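Local structure of Lv-ranaspumin (Lv-RSN-1) (4K82) at residues K55-L58 with E59-L62; G66-L69 with D70-V73; L126-I129 with L130-D133. The protein is a surfactant protein of the frog foam nest, where it probably lowers surface tension and so supports foam formation. All coordinates share one frame; numbering follows the deposited sequence.

Interaction 1: residues K55-L58 with E59-L62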
loop_
_atom_site.group_PDB
_atom_site.type_symbol
_atom_site.label_atom_id
_atom_site.label_comp_id
_atom_site.label_asym_id
_atom_site.label_seq_id
_atom_site.Cartn_x
_atom_site.Cartn_y
_atom_site.Cartn_z
ATOM N N LYS A 55 -11.993 7.346 -1.743
ATOM C CA LYS A 55 -11.964 8.514 -2.610
ATOM C C LYS A 55 -11.275 9.686 -1.913
ATOM O O LYS A 55 -10.480 10.397 -2.523
ATOM C CB LYS A 55 -13.365 8.928 -3.048
ATOM C CG LYS A 55 -13.301 10.057 -4.062
ATOM C CD LYS A 55 -14.644 10.515 -4.514
ATOM C CE LYS A 55 -14.469 11.535 -5.633
ATOM N NZ LYS A 55 -15.785 11.912 -6.192
ATOM N N GLU A 56 -11.570 9.878 -0.630
ATOM C CA GLU A 56 -10.921 10.950 0.122
ATOM C C GLU A 56 -9.416 10.768 0.154
ATOM O O GLU A 56 -8.674 11.727 -0.000
ATOM C CB GLU A 56 -11.469 11.045 1.540
ATOM C CG GLU A 56 -12.910 11.535 1.593
ATOM C CD GLU A 56 -13.292 12.076 2.955
ATOM O OE1 GLU A 56 -12.390 12.569 3.668
ATOM O OE2 GLU A 56 -14.490 12.007 3.311
ATOM N N LEU A 57 -8.974 9.524 0.330
ATOM C CA LEU A 57 -7.554 9.215 0.297
ATOM C C LEU A 57 -6.919 9.503 -1.066
ATOM O O LEU A 57 -5.817 10.041 -1.147
ATOM C CB LEU A 57 -7.318 7.764 0.710
ATOM C CG LEU A 57 -5.865 7.295 0.790
ATOM C CD1 LEU A 57 -5.104 8.057 1.875
ATOM C CD2 LEU A 57 -5.803 5.792 1.031
ATOM N N LEU A 58 -7.618 9.148 -2.140
ATOM C CA LEU A 58 -7.140 9.475 -3.480
ATOM C C LEU A 58 -7.002 10.987 -3.661
ATOM O O LEU A 58 -5.998 11.469 -4.177
ATOM C CB LEU A 58 -8.122 8.912 -4.518
ATOM C CG LEU A 58 -7.760 9.103 -5.994
ATOM C CD1 LEU A 58 -6.362 8.567 -6.311
ATOM C CD2 LEU A 58 -8.810 8.415 -6.854
ATOM N N GLU A 59 -8.020 11.720 -3.236
ATOM C CA GLU A 59 -7.987 13.176 -3.314
ATOM C C GLU A 59 -6.787 13.722 -2.556
ATOM O O GLU A 59 -6.028 14.540 -3.089
ATOM C CB GLU A 59 -9.309 13.759 -2.795
ATOM C CG GLU A 59 -10.476 13.473 -3.717
ATOM C CD GLU A 59 -11.811 13.958 -3.187
ATOM O OE1 GLU A 59 -11.986 14.005 -1.949
ATOM O OE2 GLU A 59 -12.686 14.293 -4.015
ATOM N N ARG A 60 -6.600 13.254 -1.325
ATOM C CA ARG A 60 -5.498 13.745 -0.497
ATOM C C ARG A 60 -4.150 13.386 -1.090
ATOM O O ARG A 60 -3.225 14.192 -1.096
ATOM C CB ARG A 60 -5.592 13.191 0.927
ATOM C CG ARG A 60 -6.738 13.760 1.746
ATOM C CD ARG A 60 -6.646 13.300 3.193
ATOM N NE ARG A 60 -6.817 11.856 3.305
ATOM C CZ ARG A 60 -7.943 11.265 3.697
ATOM N NH1 ARG A 60 -8.006 9.945 3.763
ATOM N NH2 ARG A 60 -8.999 11.995 4.037
ATOM N N THR A 61 -4.020 12.148 -1.556
ATOM C CA THR A 61 -2.776 11.688 -2.142
ATOM C C THR A 61 -2.388 12.537 -3.352
ATOM O O THR A 61 -1.233 12.921 -3.496
ATOM C CB THR A 61 -2.906 10.212 -2.556
ATOM O OG1 THR A 61 -3.125 9.422 -1.385
ATOM C CG2 THR A 61 -1.662 9.729 -3.259
ATOM N N LEU A 62 -3.356 12.846 -4.211
ATOM C CA LEU A 62 -3.072 13.682 -5.381
ATOM C C LEU A 62 -2.716 15.114 -4.986
ATOM O O LEU A 62 -1.812 15.714 -5.569
ATOM C CB LEU A 62 -4.233 13.650 -6.363
ATOM C CG LEU A 62 -4.309 12.281 -7.033
ATOM C CD1 LEU A 62 -5.658 12.135 -7.677
ATOM C CD2 LEU A 62 -3.184 12.126 -8.047
HETATM O O HOH W 1 -11.583 10.410 5.046
#

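Interaction 2: residues G66-L69 with D70-V73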
loop_
_atom_site.group_PDB
_atom_site.type_symbol
_atom_site.label_atom_id
_atom_site.label_comp_id
_atom_site.label_asym_id
_atom_site.label_seq_id
_atom_site.Cartn_x
_atom_site.Cartn_y
_atom_site.Cartn_z
ATOM N N GLY A 66 0.616 17.737 -5.615
ATOM C CA GLY A 66 0.400 18.994 -6.305
ATOM C C GLY A 66 -0.655 18.921 -7.393
ATOM O O GLY A 66 -0.782 19.841 -8.202
ATOM N N CYS A 67 -1.415 17.829 -7.421
ATOM C CA CYS A 67 -2.445 17.662 -8.440
ATOM C C CYS A 67 -3.843 17.688 -7.833
ATOM O O CYS A 67 -4.007 17.601 -6.620
ATOM C CB CYS A 67 -2.206 16.371 -9.216
ATOM S SG CYS A 67 -0.566 16.328 -9.992
ATOM N N ALA A 68 -4.856 17.830 -8.682
ATOM C CA ALA A 68 -6.236 17.882 -8.214
ATOM C C ALA A 68 -7.022 16.770 -8.885
ATOM O O ALA A 68 -7.007 16.663 -10.112
ATOM C CB ALA A 68 -6.857 19.226 -8.542
ATOM N N LEU A 69 -7.701 15.949 -8.086
ATOM C CA LEU A 69 -8.478 14.849 -8.641
ATOM C C LEU A 69 -9.535 15.370 -9.616
ATOM O O LEU A 69 -9.809 14.745 -10.640
ATOM C CB LEU A 69 -9.136 14.013 -7.540
ATOM C CG LEU A 69 -9.944 12.815 -8.073
ATOM C CD1 LEU A 69 -9.109 11.867 -8.939
ATOM C CD2 LEU A 69 -10.599 12.048 -6.938
ATOM N N ASP A 70 -10.112 16.529 -9.306
ATOM C CA ASP A 70 -11.143 17.109 -10.170
ATOM C C ASP A 70 -10.625 17.329 -11.585
ATOM O O ASP A 70 -11.342 17.074 -12.563
ATOM C CB ASP A 70 -11.634 18.448 -9.613
ATOM C CG ASP A 70 -12.556 18.288 -8.425
ATOM O OD1 ASP A 70 -13.153 17.205 -8.267
ATOM O OD2 ASP A 70 -12.690 19.260 -7.653
ATOM N N ASP A 71 -9.387 17.806 -11.690
ATOM C CA ASP A 71 -8.755 18.006 -12.991
ATOM C C ASP A 71 -8.596 16.681 -13.720
ATOM O O ASP A 71 -8.842 16.597 -14.920
ATOM C CB ASP A 71 -7.379 18.657 -12.851
ATOM C CG ASP A 71 -7.455 20.106 -12.445
ATOM O OD1 ASP A 71 -8.550 20.690 -12.549
ATOM O OD2 ASP A 71 -6.412 20.652 -12.028
ATOM N N ILE A 72 -8.156 15.652 -12.994
ATOM C CA ILE A 72 -7.978 14.332 -13.593
ATOM C C ILE A 72 -9.312 13.765 -14.072
ATOM O O ILE A 72 -9.403 13.208 -15.169
ATOM C CB ILE A 72 -7.263 13.355 -12.629
ATOM C CG1 ILE A 72 -5.833 13.844 -12.385
ATOM C CG2 ILE A 72 -7.264 11.941 -13.206
ATOM C CD1 ILE A 72 -5.136 13.191 -11.207
ATOM N N VAL A 73 -10.358 13.935 -13.271
ATOM C CA VAL A 73 -11.677 13.452 -13.663
ATOM C C VAL A 73 -12.180 14.150 -14.935
ATOM O O VAL A 73 -12.781 13.515 -15.801
ATOM C CB VAL A 73 -12.714 13.603 -12.517
ATOM C CG1 VAL A 73 -14.112 13.314 -13.020
ATOM C CG2 VAL A 73 -12.378 12.654 -11.366
HETATM O O HOH W 2 -4.196 19.267 -11.223
#

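Interaction 3: residues L126-I129 with L130-D133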
loop_
_atom_site.group_PDB
_atom_site.type_symbol
_atom_site.label_atom_id
_atom_site.label_comp_id
_atom_site.label_asym_id
_atom_site.label_seq_id
_atom_site.Cartn_x
_atom_site.Cartn_y
_atom_site.Cartn_z
ATOM N N LEU A 126 -7.846 -3.260 5.880
ATOM C CA LEU A 126 -8.465 -2.112 5.219
ATOM C C LEU A 126 -8.536 -0.814 6.052
ATOM O O LEU A 126 -8.114 0.233 5.572
ATOM C CB LEU A 126 -9.843 -2.471 4.651
ATOM C CG LEU A 126 -10.540 -1.292 3.990
ATOM C CD1 LEU A 126 -9.833 -0.913 2.703
ATOM C CD2 LEU A 126 -12.000 -1.615 3.741
ATOM N N PRO A 127 -9.051 -0.872 7.300
ATOM C CA PRO A 127 -9.122 0.367 8.091
ATOM C C PRO A 127 -7.795 1.118 8.206
ATOM O O PRO A 127 -7.807 2.351 8.311
ATOM C CB PRO A 127 -9.569 -0.127 9.470
ATOM C CG PRO A 127 -10.346 -1.349 9.177
ATOM C CD PRO A 127 -9.648 -2.008 8.029
ATOM N N LYS A 128 -6.677 0.395 8.179
ATOM C CA LYS A 128 -5.359 1.024 8.246
ATOM C C LYS A 128 -4.830 1.471 6.872
ATOM O O LYS A 128 -4.111 2.469 6.773
ATOM C CB LYS A 128 -4.362 0.083 8.932
ATOM C CG LYS A 128 -4.544 -0.042 10.449
ATOM C CD LYS A 128 -3.914 1.132 11.192
ATOM C CE LYS A 128 -4.269 1.134 12.676
ATOM N NZ LYS A 128 -3.706 -0.029 13.419
ATOM N N ILE A 129 -5.177 0.723 5.825
ATOM C CA ILE A 129 -4.901 1.123 4.447
ATOM C C ILE A 129 -5.602 2.461 4.190
ATOM O O ILE A 129 -5.042 3.370 3.556
ATOM C CB ILE A 129 -5.424 0.058 3.452
ATOM C CG1 ILE A 129 -4.486 -1.147 3.421
ATOM C CG2 ILE A 129 -5.573 0.640 2.054
ATOM C CD1 ILE A 129 -5.026 -2.319 2.617
ATOM N N LEU A 130 -6.828 2.580 4.702
ATOM C CA LEU A 130 -7.598 3.819 4.589
ATOM C C LEU A 130 -6.938 5.005 5.282
ATOM O O LEU A 130 -7.133 6.153 4.880
ATOM C CB LEU A 130 -9.023 3.636 5.135
ATOM C CG LEU A 130 -9.891 2.560 4.467
ATOM C CD1 LEU A 130 -11.257 2.473 5.140
ATOM C CD2 LEU A 130 -10.037 2.789 2.965
ATOM N N GLN A 131 -6.168 4.735 6.330
ATOM C CA GLN A 131 -5.499 5.798 7.068
ATOM C C GLN A 131 -4.188 6.187 6.410
ATOM O O GLN A 131 -3.464 7.048 6.914
ATOM C CB GLN A 131 -5.246 5.365 8.508
ATOM C CG GLN A 131 -6.509 5.141 9.318
ATOM C CD GLN A 131 -6.249 4.330 10.575
ATOM O OE1 GLN A 131 -5.104 4.003 10.885
ATOM N NE2 GLN A 131 -7.311 4.000 11.302
ATOM N N GLY A 132 -3.883 5.548 5.285
ATOM C CA GLY A 132 -2.647 5.795 4.568
ATOM C C GLY A 132 -1.447 5.156 5.242
ATOM O O GLY A 132 -0.299 5.478 4.931
ATOM N N ASP A 133 -1.706 4.232 6.161
ATOM C CA ASP A 133 -0.642 3.635 6.969
ATOM C C ASP A 133 0.213 2.581 6.251
ATOM O O ASP A 133 1.272 2.206 6.752
ATOM C CB ASP A 133 -1.218 3.033 8.256
ATOM C CG ASP A 133 -1.548 4.083 9.301
ATOM O OD1 ASP A 133 -1.461 5.286 8.982
ATOM O OD2 ASP A 133 -1.900 3.703 10.437
#

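Interaction 1: residues K55-L58 with E59-L62
Glu-56 and Arg-60 meet one helical turn apart. OE1 of Glu-56 forms a salt bridge to NH2 of Arg-60 at 3.5 Å, with the carboxylate and guanidinium planes 66° apart. A water lying in the guanidinium plane, at its edge, accepts from NH2 of Arg-60 at 3.2 Å and gives a weak bond to OE1 of Glu-56. The arginine chain bends at chi3 (-65°), which folds the guanidinium back over its own helix. One face then rests on the backbone, with O of Glu-56 over its centre, 3.7 Å above the plane. One residue on, O of Leu-57 is gripped twice by Thr-61. OG1 of Thr-61 sits above the carbonyl plane, 2.8 Å from O of Leu-57, and N of Thr-61 comes from the opposite face. Chi1 of -63° sets OG1 beside its own backbone N, within reach of that carbonyl. The salt bridge and the Thr-61 bonds are both i to i+4 contacts inside helix 48-64. Among its buried residues, Leu-58 and Leu-62 lie side by side and point the same way, with their CD1 atoms 3.9 Å apart. Lys-55 runs out extended, and its CE passes OE2 of Glu-59 at 3.7 Å. NZ of Lys-55 is 4.5 Å from OE2 of Glu-59, beyond a salt bridge. Further out, Leu-58 packs on Ile-92 and Leu-96 of helix 89-102, and Thr-61 touches Leu-29, Glu-32 and Ile-36 of helix 29-42.

Interaction 2: residues G66-L69 with D70-V73
Ala-68 and Asp-71 meet at the start of helix 69-76, just after the chain leaves helix 48-64. Gly-66, with a positive phi of 92°, leaves the helical range and ends that earlier helix in a Schellman motif. Cys-67 follows in an extended conformation, and its SG is bonded to SG of Cys-18. The disulfide pins this short linker to the N-terminal helix 14-24.

Ala-68 is the N-cap residue. Its backbone N gives a hydrogen bond to a water at 3.0 Å, and the same water donates to OD2 of Asp-71 at 2.7 Å. The carboxylate of Asp-71 is thus tied through water to the N-cap backbone. The same oxygen, OD2 of Asp-71, lies 3.8 Å from CB of Ala-68. The helix N-terminus would be expected to stabilise the negative charges of Asp-70 and Asp-71. O of Ala-68 accepts from N of Ile-72 at 3.3 Å, and weakly from N of Asp-71.

Leu-69 opens the helix proper. Its O takes a 2.8 Å bond from N of Val-73. Its side chain crosses that of Val-73 at an angle, with CG of Leu-69 4.1 Å from CG2 of Val-73. Chi1 of Val-73 (171°) turns CG1 anti to the backbone N and places CG2 beside that N, facing the leucine.

Around this turn, Leu-69 packs on Leu-58, Glu-59 and Leu-62 of helix 48-64, and Ile-72 also touches Leu-62. Leu-69 and Val-73 both reach Ile-92 of helix 89-102, and Val-73 meets the loop residues Leu-78, Glu-79 and Val-87.

Interaction 3: residues L126-I129 with L130-D133
Lys-128 and Asp-133 close the short helix 126-129 in a Schellman motif at Gly-132, whose phi is positive, with N of Asp-133 bonded to O of Lys-128 at 3.0 Å and N of Gly-132 bonded to O of Ile-129, and the residues from Ile-129 to Gly-132 form a type I beta turn.

Before it, N of Leu-130 gives a 2.8 Å bond to O of Leu-126, and the two leucines continue that link through their side chains. CD1 of Leu-126 touches CD2 of Leu-130 at 3.7 Å, and CG of Leu-130 lies 3.1 Å from O of Leu-126. On the other side, Lys-128 bends at chi2 (-81°), and its CD passes OD2 of Asp-133 at 3.4 Å. The ammonium goes elsewhere: NZ of Lys-128 is hydrogen-bonded to O of Arg-165.

Leu-130 rests on Asp-50, Glu-53 and Leu-54 of helix 48-64. Leu-126 and Ile-129 touch Leu-121 of helix 107-121, and the lysine chain lies against the loop residues Leu-166, Pro-167 and Cys-168.

Overall arrangement
The three contacts follow one another along the chain. Interaction 1 lies within helix 48-64, interaction 2 spans the linker into helix 69-76, and interaction 3 ends helix 126-129 before helix 133-144. The centres of interactions 1 and 2 are about 10 Å apart, and O of Leu-62 probably accepts a hydrogen bond from N of Cys-67 at 2.8 Å. Interaction 3 is about 12 Å from interaction 1 between centres, and Leu-57 packs on its turn. Interactions 2 and 3 are about 14 Å apart at their nearest atoms. Helix 48-64 touches both the disulfide-bonded 66-73 linker and the 126-133 turn, so it packs against parts of the chain far apart in sequence.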